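PDB 3NWC: SMC protein from Pyrococcus furiosus, which is predicted to be required for chromosome condensation and partitioning, its hinge domain, the part in this model, mediating dimerization and binding DNA. Local coordinates for residues 26-31 and 79-84; 63-68 and 90-95; 132-137 and 147-152. All blocks are in the same frame, centred on the assembly; numbering follows the deposited sequence.

Contact 1 of 3, residues 26-31 and 79-84; sequences EELKRS and KYLKEH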
loop_
_atom_site.group_PDB
_atom_site.type_symbol
_atom_site.label_atom_id
_atom_site.label_comp_id
_atom_site.label_asym_id
_atom_site.label_seq_id
_atom_site.Cartn_x
_atom_site.Cartn_y
_atom_site.Cartn_z
ATOM N N GLU A 26 -14.366 -12.391 3.688
ATOM C CA GLU A 26 -15.325 -13.485 3.588
ATOM C C GLU A 26 -16.145 -13.657 4.867
ATOM O O GLU A 26 -17.353 -13.886 4.809
ATOM C CB GLU A 26 -14.611 -14.794 3.230
ATOM C CG GLU A 26 -13.940 -14.766 1.866
ATOM C CD GLU A 26 -14.873 -14.265 0.779
ATOM O OE1 GLU A 26 -15.861 -14.966 0.474
ATOM O OE2 GLU A 26 -14.624 -13.165 0.239
ATOM N N GLU A 27 -15.484 -13.553 6.015
ATOM C CA GLU A 27 -16.160 -13.647 7.308
ATOM C C GLU A 27 -17.138 -12.488 7.530
ATOM O O GLU A 27 -18.105 -12.628 8.277
ATOM C CB GLU A 27 -15.135 -13.713 8.449
ATOM C CG GLU A 27 -15.237 -14.962 9.324
ATOM C CD GLU A 27 -16.038 -14.734 10.595
ATOM O OE1 GLU A 27 -16.297 -13.563 10.942
ATOM O OE2 GLU A 27 -16.408 -15.727 11.253
ATOM N N LEU A 28 -16.890 -11.351 6.881
ATOM C CA LEU A 28 -17.784 -10.194 6.996
ATOM C C LEU A 28 -19.154 -10.439 6.367
ATOM O O LEU A 28 -20.153 -9.873 6.807
ATOM C CB LEU A 28 -17.164 -8.937 6.364
ATOM C CG LEU A 28 -16.296 -8.023 7.227
ATOM C CD1 LEU A 28 -15.850 -6.814 6.417
ATOM C CD2 LEU A 28 -17.039 -7.579 8.482
ATOM N N LYS A 29 -19.200 -11.268 5.330
ATOM C CA LYS A 29 -20.465 -11.549 4.654
ATOM C C LYS A 29 -21.364 -12.462 5.490
ATOM O O LYS A 29 -22.454 -12.840 5.062
ATOM C CB LYS A 29 -20.226 -12.145 3.265
ATOM C CG LYS A 29 -19.578 -11.177 2.284
ATOM C CD LYS A 29 -19.741 -11.650 0.843
ATOM C CE LYS A 29 -21.206 -11.617 0.400
ATOM N NZ LYS A 29 -21.778 -10.233 0.390
ATOM N N ARG A 30 -20.903 -12.799 6.688
ATOM C CA ARG A 30 -21.673 -13.630 7.601
ATOM C C ARG A 30 -21.870 -12.896 8.920
ATOM O O ARG A 30 -22.279 -13.479 9.922
ATOM C CB ARG A 30 -20.971 -14.971 7.829
ATOM C CG ARG A 30 -20.917 -15.859 6.591
ATOM C CD ARG A 30 -22.309 -16.321 6.177
ATOM N NE ARG A 30 -22.909 -17.211 7.170
ATOM C CZ ARG A 30 -24.098 -17.791 7.036
ATOM N NH1 ARG A 30 -24.826 -17.577 5.948
ATOM N NH2 ARG A 30 -24.558 -18.588 7.991
ATOM N N SER A 31 -21.573 -11.604 8.908
ATOM C CA SER A 31 -21.759 -10.766 10.081
ATOM C C SER A 31 -23.187 -10.219 10.143
ATOM O O SER A 31 -23.628 -9.738 11.186
ATOM C CB SER A 31 -20.780 -9.598 10.042
ATOM O OG SER A 31 -21.075 -8.757 8.945
ATOM N N LYS A 79 -15.833 -2.698 13.891
ATOM C CA LYS A 79 -16.148 -3.230 15.219
ATOM C C LYS A 79 -16.201 -4.749 15.198
ATOM O O LYS A 79 -15.739 -5.402 16.132
ATOM C CB LYS A 79 -17.478 -2.686 15.744
ATOM C CG LYS A 79 -17.413 -1.253 16.227
ATOM C CD LYS A 79 -18.699 -0.868 16.950
ATOM C CE LYS A 79 -18.747 0.628 17.230
ATOM N NZ LYS A 79 -17.549 1.105 17.976
ATOM N N TYR A 80 -16.756 -5.305 14.123
ATOM C CA TYR A 80 -16.901 -6.743 13.983
ATOM C C TYR A 80 -15.514 -7.390 13.862
ATOM O O TYR A 80 -15.226 -8.408 14.506
ATOM C CB TYR A 80 -17.769 -7.078 12.768
ATOM C CG TYR A 80 -18.069 -8.559 12.607
ATOM C CD1 TYR A 80 -19.201 -9.128 13.184
ATOM C CD2 TYR A 80 -17.229 -9.380 11.874
ATOM C CE1 TYR A 80 -19.479 -10.479 13.040
ATOM C CE2 TYR A 80 -17.502 -10.731 11.718
ATOM C CZ TYR A 80 -18.627 -11.276 12.305
ATOM O OH TYR A 80 -18.898 -12.625 12.154
ATOM N N LEU A 81 -14.653 -6.790 13.040
ATOM C CA LEU A 81 -13.285 -7.289 12.895
ATOM C C LEU A 81 -12.580 -7.337 14.238
ATOM O O LEU A 81 -11.860 -8.288 14.538
ATOM C CB LEU A 81 -12.485 -6.400 11.942
ATOM C CG LEU A 81 -12.877 -6.343 10.469
ATOM C CD1 LEU A 81 -11.926 -5.382 9.774
ATOM C CD2 LEU A 81 -12.837 -7.719 9.814
ATOM N N LYS A 82 -12.781 -6.299 15.046
ATOM C CA LYS A 82 -12.111 -6.213 16.337
ATOM C C LYS A 82 -12.652 -7.260 17.300
ATOM O O LYS A 82 -11.886 -7.956 17.964
ATOM C CB LYS A 82 -12.272 -4.822 16.945
ATOM C CG LYS A 82 -11.449 -3.748 16.243
ATOM C CD LYS A 82 -11.695 -2.382 16.872
ATOM C CE LYS A 82 -10.828 -1.319 16.221
ATOM N NZ LYS A 82 -11.195 0.065 16.661
ATOM N N GLU A 83 -13.976 -7.375 17.366
ATOM C CA GLU A 83 -14.595 -8.308 18.304
ATOM C C GLU A 83 -14.182 -9.742 18.022
ATOM O O GLU A 83 -13.960 -10.520 18.942
ATOM C CB GLU A 83 -16.122 -8.197 18.264
ATOM C CG GLU A 83 -16.832 -8.988 19.355
ATOM C CD GLU A 83 -16.528 -8.475 20.755
ATOM O OE2 GLU A 83 -16.081 -9.281 21.598
ATOM N N HIS A 84 -14.078 -10.080 16.741
ATOM C CA HIS A 84 -13.822 -11.448 16.325
ATOM C C HIS A 84 -12.358 -11.701 15.985
ATOM O O HIS A 84 -12.008 -12.769 15.500
ATOM C CB HIS A 84 -14.741 -11.810 15.156
ATOM C CG HIS A 84 -16.169 -11.984 15.563
ATOM N ND1 HIS A 84 -17.085 -10.955 15.532
ATOM C CD2 HIS A 84 -16.830 -13.059 16.058
ATOM C CE1 HIS A 84 -18.252 -11.393 15.967
ATOM N NE2 HIS A 84 -18.124 -12.667 16.292
#

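Contact 2 of 3, residues 63-68 and 90-95; sequences ADNVVV and TFLPLN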
loop_
_atom_site.group_PDB
_atom_site.type_symbol
_atom_site.label_atom_id
_atom_site.label_comp_id
_atom_site.label_asym_id
_atom_site.label_seq_id
_atom_site.Cartn_x
_atom_site.Cartn_y
_atom_site.Cartn_z
ATOM N N ALA A 63 -6.783 -3.917 -4.533
ATOM C CA ALA A 63 -7.570 -5.093 -4.885
ATOM C C ALA A 63 -8.234 -5.717 -3.652
ATOM O O ALA A 63 -9.309 -6.297 -3.752
ATOM C CB ALA A 63 -6.699 -6.124 -5.598
ATOM N N ASP A 64 -7.603 -5.578 -2.489
ATOM C CA ASP A 64 -8.122 -6.168 -1.251
ATOM C C ASP A 64 -9.037 -5.224 -0.463
ATOM O O ASP A 64 -9.601 -5.610 0.563
ATOM C CB ASP A 64 -6.970 -6.595 -0.328
ATOM C CG ASP A 64 -5.937 -7.453 -1.031
ATOM O OD1 ASP A 64 -6.318 -8.371 -1.789
ATOM O OD2 ASP A 64 -4.732 -7.204 -0.816
ATOM N N ASN A 65 -9.177 -3.986 -0.926
ATOM C CA ASN A 65 -10.066 -3.032 -0.263
ATOM C C ASN A 65 -11.524 -3.451 -0.432
ATOM O O ASN A 65 -11.896 -3.970 -1.476
ATOM C CB ASN A 65 -9.918 -1.631 -0.865
ATOM C CG ASN A 65 -8.612 -0.940 -0.503
ATOM O OD1 ASN A 65 -8.449 0.249 -0.798
ATOM N ND2 ASN A 65 -7.678 -1.660 0.095
ATOM N N VAL A 66 -12.343 -3.215 0.594
ATOM C CA VAL A 66 -13.734 -3.660 0.602
ATOM C C VAL A 66 -14.640 -2.476 0.357
ATOM O O VAL A 66 -14.592 -1.499 1.095
ATOM C CB VAL A 66 -14.129 -4.276 1.964
ATOM C CG1 VAL A 66 -15.608 -4.677 1.955
ATOM C CG2 VAL A 66 -13.261 -5.499 2.287
ATOM N N VAL A 67 -15.446 -2.564 -0.696
ATOM C CA VAL A 67 -16.378 -1.493 -1.060
ATOM C C VAL A 67 -17.646 -1.606 -0.209
ATOM O O VAL A 67 -18.260 -2.670 -0.148
ATOM C CB VAL A 67 -16.755 -1.591 -2.549
ATOM C CG1 VAL A 67 -17.766 -0.488 -2.942
ATOM C CG2 VAL A 67 -15.515 -1.476 -3.425
ATOM N N VAL A 68 -18.027 -0.518 0.450
ATOM C CA VAL A 68 -19.232 -0.492 1.283
ATOM C C VAL A 68 -20.091 0.734 0.958
ATOM O O VAL A 68 -19.624 1.678 0.332
ATOM C CB VAL A 68 -18.901 -0.492 2.791
ATOM C CG1 VAL A 68 -18.089 -1.726 3.150
ATOM C CG2 VAL A 68 -18.147 0.780 3.190
ATOM N N THR A 90 -9.293 -2.396 4.764
ATOM C CA THR A 90 -9.482 -1.043 4.285
ATOM C C THR A 90 -10.823 -0.973 3.579
ATOM O O THR A 90 -11.112 -1.785 2.687
ATOM C CB THR A 90 -8.363 -0.649 3.309
ATOM O OG1 THR A 90 -7.110 -0.702 3.996
ATOM C CG2 THR A 90 -8.580 0.772 2.788
ATOM N N PHE A 91 -11.653 -0.020 3.999
ATOM C CA PHE A 91 -13.008 0.100 3.462
ATOM C C PHE A 91 -13.143 1.322 2.581
ATOM O O PHE A 91 -12.580 2.378 2.896
ATOM C CB PHE A 91 -14.003 0.165 4.614
ATOM C CG PHE A 91 -14.009 -1.080 5.464
ATOM C CD1 PHE A 91 -14.796 -2.168 5.115
ATOM C CD2 PHE A 91 -13.209 -1.169 6.596
ATOM C CE1 PHE A 91 -14.795 -3.323 5.891
ATOM C CE2 PHE A 91 -13.200 -2.319 7.375
ATOM C CZ PHE A 91 -14.000 -3.398 7.021
ATOM N N LEU A 92 -13.896 1.176 1.487
ATOM C CA LEU A 92 -14.157 2.271 0.550
ATOM C C LEU A 92 -15.648 2.634 0.563
ATOM O O LEU A 92 -16.459 1.950 -0.060
ATOM C CB LEU A 92 -13.729 1.870 -0.862
ATOM C CG LEU A 92 -12.315 1.281 -0.995
ATOM C CD1 LEU A 92 -11.994 1.015 -2.457
ATOM C CD2 LEU A 92 -11.287 2.228 -0.402
ATOM N N PRO A 93 -16.014 3.701 1.295
ATOM C CA PRO A 93 -17.423 4.083 1.441
ATOM C C PRO A 93 -17.855 4.887 0.229
ATOM O O PRO A 93 -17.244 5.912 -0.092
ATOM C CB PRO A 93 -17.423 4.973 2.686
ATOM C CG PRO A 93 -15.996 4.953 3.217
ATOM C CD PRO A 93 -15.136 4.607 2.049
ATOM N N LEU A 94 -18.880 4.404 -0.460
ATOM C CA LEU A 94 -19.233 4.972 -1.759
ATOM C C LEU A 94 -19.578 6.450 -1.696
ATOM O O LEU A 94 -19.325 7.183 -2.649
ATOM C CB LEU A 94 -20.354 4.183 -2.431
ATOM C CG LEU A 94 -19.907 2.834 -2.995
ATOM C CD1 LEU A 94 -21.091 2.036 -3.510
ATOM C CD2 LEU A 94 -18.850 3.027 -4.081
ATOM N N ASN A 95 -20.122 6.884 -0.566
ATOM C CA ASN A 95 -20.508 8.290 -0.401
ATOM C C ASN A 95 -19.334 9.197 -0.048
ATOM O O ASN A 95 -19.455 10.423 -0.078
ATOM C CB ASN A 95 -21.618 8.430 0.653
ATOM C CG ASN A 95 -21.184 7.939 2.029
ATOM O OD1 ASN A 95 -20.314 7.087 2.143
ATOM N ND2 ASN A 95 -21.797 8.479 3.079
HETATM O O HOH W 1 -8.392 -4.266 2.740
#

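Contact 3 of 3, residues 132-137 and 147-152; sequences VIVNSM and VRMVTI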
loop_
_atom_site.group_PDB
_atom_site.type_symbol
_atom_site.label_atom_id
_atom_site.label_comp_id
_atom_site.label_asym_id
_atom_site.label_seq_id
_atom_site.Cartn_x
_atom_site.Cartn_y
_atom_site.Cartn_z
ATOM N N VAL A 132 -2.884 5.623 -16.160
ATOM C CA VAL A 132 -2.708 5.433 -17.580
ATOM C C VAL A 132 -1.738 4.303 -17.860
ATOM O O VAL A 132 -0.724 4.137 -17.170
ATOM C CB VAL A 132 -2.208 6.757 -18.223
ATOM C CG1 VAL A 132 -1.988 6.587 -19.705
ATOM C CG2 VAL A 132 -3.199 7.873 -17.936
ATOM N N ILE A 133 -2.071 3.504 -18.871
ATOM C CA ILE A 133 -1.220 2.404 -19.296
ATOM C C ILE A 133 -0.348 2.890 -20.443
ATOM O O ILE A 133 -0.848 3.453 -21.426
ATOM C CB ILE A 133 -2.061 1.209 -19.762
ATOM C CG1 ILE A 133 -3.047 0.795 -18.661
ATOM C CG2 ILE A 133 -1.166 0.048 -20.171
ATOM C CD1 ILE A 133 -4.055 -0.260 -19.094
ATOM N N VAL A 134 0.956 2.696 -20.290
ATOM C CA VAL A 134 1.936 3.051 -21.303
ATOM C C VAL A 134 2.761 1.808 -21.650
ATOM O O VAL A 134 2.793 0.839 -20.886
ATOM C CB VAL A 134 2.856 4.184 -20.818
ATOM C CG1 VAL A 134 2.019 5.356 -20.299
ATOM C CG2 VAL A 134 3.783 3.685 -19.729
ATOM N N ASN A 135 3.424 1.835 -22.800
ATOM C CA ASN A 135 4.079 0.636 -23.321
ATOM C C ASN A 135 5.406 0.250 -22.663
ATOM O O ASN A 135 5.741 -0.934 -22.605
ATOM C CB ASN A 135 4.258 0.745 -24.837
ATOM C CG ASN A 135 2.945 0.936 -25.558
ATOM O OD1 ASN A 135 2.411 2.046 -25.618
ATOM N ND2 ASN A 135 2.415 -0.146 -26.116
ATOM N N SER A 136 6.169 1.231 -22.191
ATOM C CA SER A 136 7.463 0.934 -21.570
ATOM C C SER A 136 7.973 2.033 -20.638
ATOM O O SER A 136 7.354 3.085 -20.508
ATOM C CB SER A 136 8.514 0.599 -22.636
ATOM O OG SER A 136 8.281 1.315 -23.834
HETATM N N MSE A 137 9.107 1.779 -19.988
HETATM C CA MSE A 137 9.675 2.740 -19.046
HETATM C C MSE A 137 10.159 3.998 -19.771
HETATM O O MSE A 137 10.148 5.093 -19.210
HETATM C CB MSE A 137 10.820 2.119 -18.242
HETATM C CG MSE A 137 10.479 0.798 -17.555
HETATM SE SE MSE A 137 11.900 0.251 -16.328
HETATM C CE MSE A 137 11.572 1.588 -14.954
ATOM N N VAL A 147 1.701 12.229 -13.917
ATOM C CA VAL A 147 0.688 11.290 -14.388
ATOM C C VAL A 147 0.895 9.942 -13.687
ATOM O O VAL A 147 2.031 9.485 -13.572
ATOM C CB VAL A 147 0.806 11.062 -15.905
ATOM C CG1 VAL A 147 -0.337 10.184 -16.400
ATOM C CG2 VAL A 147 0.841 12.399 -16.653
ATOM N N ARG A 148 -0.177 9.320 -13.202
ATOM C CA ARG A 148 -0.035 7.938 -12.700
ATOM C C ARG A 148 0.011 6.976 -13.879
ATOM O O ARG A 148 -0.913 6.931 -14.686
ATOM C CB ARG A 148 -1.156 7.555 -11.731
ATOM C CG ARG A 148 -0.929 6.201 -11.016
ATOM C CD ARG A 148 -2.023 5.911 -9.991
ATOM N NE ARG A 148 -1.559 5.031 -8.909
ATOM C CZ ARG A 148 -1.787 3.721 -8.851
ATOM N NH1 ARG A 148 -2.475 3.118 -9.810
ATOM N NH2 ARG A 148 -1.329 3.014 -7.822
HETATM N N MSE A 149 1.088 6.197 -13.975
HETATM C CA MSE A 149 1.271 5.298 -15.107
HETATM C C MSE A 149 1.643 3.889 -14.655
HETATM O O MSE A 149 2.294 3.694 -13.630
HETATM C CB MSE A 149 2.359 5.822 -16.043
HETATM C CG MSE A 149 2.032 7.169 -16.678
HETATM SE SE MSE A 149 3.647 7.947 -17.436
HETATM C CE MSE A 149 4.628 8.253 -15.777
ATOM N N VAL A 150 1.233 2.911 -15.443
ATOM C CA VAL A 150 1.702 1.548 -15.233
ATOM C C VAL A 150 2.172 1.083 -16.602
ATOM O O VAL A 150 1.525 1.378 -17.600
ATOM C CB VAL A 150 0.592 0.645 -14.649
ATOM C CG1 VAL A 150 -0.666 0.631 -15.560
ATOM C CG2 VAL A 150 1.113 -0.751 -14.409
ATOM N N THR A 151 3.314 0.413 -16.670
ATOM C CA THR A 151 3.765 -0.107 -17.962
ATOM C C THR A 151 3.137 -1.462 -18.195
ATOM O O THR A 151 2.690 -2.112 -17.261
ATOM C CB THR A 151 5.296 -0.229 -18.071
ATOM O OG1 THR A 151 5.769 -1.276 -17.212
ATOM C CG2 THR A 151 5.964 1.086 -17.711
ATOM N N ILE A 152 3.100 -1.890 -19.451
ATOM C CA ILE A 152 2.499 -3.161 -19.785
ATOM C C ILE A 152 3.223 -4.302 -19.070
ATOM O O ILE A 152 2.631 -5.326 -18.781
ATOM C CB ILE A 152 2.518 -3.407 -21.307
ATOM C CG1 ILE A 152 1.422 -2.585 -21.975
ATOM C CG2 ILE A 152 2.279 -4.872 -21.612
ATOM C CD1 ILE A 152 0.042 -3.181 -21.789
#

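Contact 1 of 3, residues 26-31 and 79-84
Tyr-80 reaches off the end of helix 71-83 and lays its ring between Ser-31 and its own helix terminus. CB of Ser-31 sits over the centre of one ring face, 3.4 Å from the centroid and 14° off the normal, a close CH-pi contact. The opposite face carries ND1 of His-84, the first residue to leave the helix; the imidazole also makes a weak hydrogen bond from ND1 to Tyr-80 O. Tyr-80 CG is anti to the backbone N (chi1 -175°), which places CG on the side of Ser-31. Ser-31 OG, meanwhile, turns back to Leu-28 O at 2.6 Å and meets a lone pair in the carbonyl plane, while Ser-31 N gives that oxygen a second donor.

Here the short helix 24-28 and the turn after it pack against the C-terminal end of the helix of the hinge domain's beta-alpha-beta unit. The buried side is greasy: Leu-28 CD2 lies 3.8 Å from Tyr-80 CD2, Leu-28 CG lies 4.3 Å from Leu-81 CD2, and both leucines continue onto Leu-89 and Phe-91.

The outer side is looser and polar. Tyr-80 OH donates to Glu-27 OE1 at 3.0 Å, on the syn side but 31° out of the carboxylate plane. An alanine in place of Tyr-80 would probably leave Glu-27 without this donor and open a gap between Ser-31 and His-84. Arg-30, poorly ordered, barely touches the helix. Elsewhere on the helix, Lys-82 forms a salt bridge with Glu-155 of the second subunit.

Contact 2 of 3, residues 63-68 and 90-95
Val-66 and Val-68 trade backbone bonds with Thr-90, Leu-92 and Leu-94, four in all. Val-66 N donates to Thr-90 O at 2.8 Å, nearly straight at 171°, and Val-66 O takes Leu-92 N at 2.8 Å. Two residues on, Val-68 N reaches Leu-92 O at 3.0 Å. Val-68 O then accepts Leu-94 N at 2.9 Å, with CA of Pro-93 alongside as a C-H donor. Proline brings no N-H, but its nitrogen falls at a place where this ladder needs none.

These parallel strands are the two ends of a right-handed beta-alpha-beta crossover in the hinge domain, and helix 71-83 between them packs on the face bearing Val-66, Val-68 and Phe-91. There Phe-91 CD1 lies 3.8 Å from Val-66 CB, with Val-68 CG1 also beside it. Val-67 CG1, anti to the backbone N (chi1 179°), meets Leu-94 CD2 at 3.9 Å. The Val-67 backbone hydrogen-bonds to Tyr-37 and Gly-38 of the neighbouring strand 36-39.

At the start of the ladder a water bridges the segments, donating to Asp-64 O and accepting from Thr-90 N at 2.9 Å. The amide of Asn-65 lies alongside Thr-90, ND2 3.4 Å from its CB, while OD1 is taken up by Arg-62. Thr-90 OG1 pairs with Thr-164 OG1 of the second subunit, and a strand of that subunit pairs antiparallel with Thr-90 and Phe-91.

Contact 3 of 3, residues 132-137 and 147-152
Two neighbouring parallel strands, 131-134 and 148-151, are the second and third strands of the larger mixed sheet of the hinge domain, with strand 108-109 bordering the first and strand 156-157 the second, both antiparallel. Val-132 pairs with Met-149, Ile-133 with Val-150 and Val-134 with Thr-151. Val-132 N donates to Arg-148 O at 2.8 Å, Val-132 O receives Val-150 N, and Val-134 N goes to Val-150 O at 3.0 Å. The last rung, from Ile-152 N to Val-134 O, is weak: its angle at the hydrogen is only 128°, just where both strands end. The Arg-148 side chain finds its partners outside the pair, NH1 bonding to Thr-131 OG1 and Ala-58 O.

On one face Ile-133 and Val-150 point the same way side by side, their CG1 atoms 3.9 Å apart. Val-150 CG1 sits between its own backbone N and carbonyl carbon (chi1 57°), which sets this methyl beside Ile-133. Helix 52-59 packs over Val-150 through Ala-54, Val-57 and Ala-58. Ile-152 CD1 adds a contact to Ile-133 CG2 at 3.8 Å.

The other face carries Val-132, Val-134, Met-149 and Thr-151. Met-149, a selenomethionine, brings CG to 4.0 Å from Val-134 CG1 before its chain bends at chi3; the side chain also packs on Tyr-157. Thr-151 OG1 bonds to Glu-155. That leaves the Thr-151 methyl for the chain as it curls back after the strand, CG2 lying 3.7 Å from Ser-136 C.

How the contacts relate
Contacts 1 and 2 share the beta-alpha-beta unit: contact 2 pairs its two strands, contact 1 packs the end of its helix on helix 24-28. They meet at Phe-91, whose CE1 lies 3.7 Å from Leu-28 CD1. Contact 2 is buried; contact 1 is partly buried, and side-chain packing and a tyrosine-carboxylate bond do the work that backbone ladders do in contacts 2 and 3. Contact 3 repeats the parallel ladder in a separate sheet, beyond the chain's centre, its centre about 25 Å from that of contact 2, and is partly buried, its exposed residue Asn-135 lying just past the strand end. All three reach the second subunit, contact 3 through Met-137 alone.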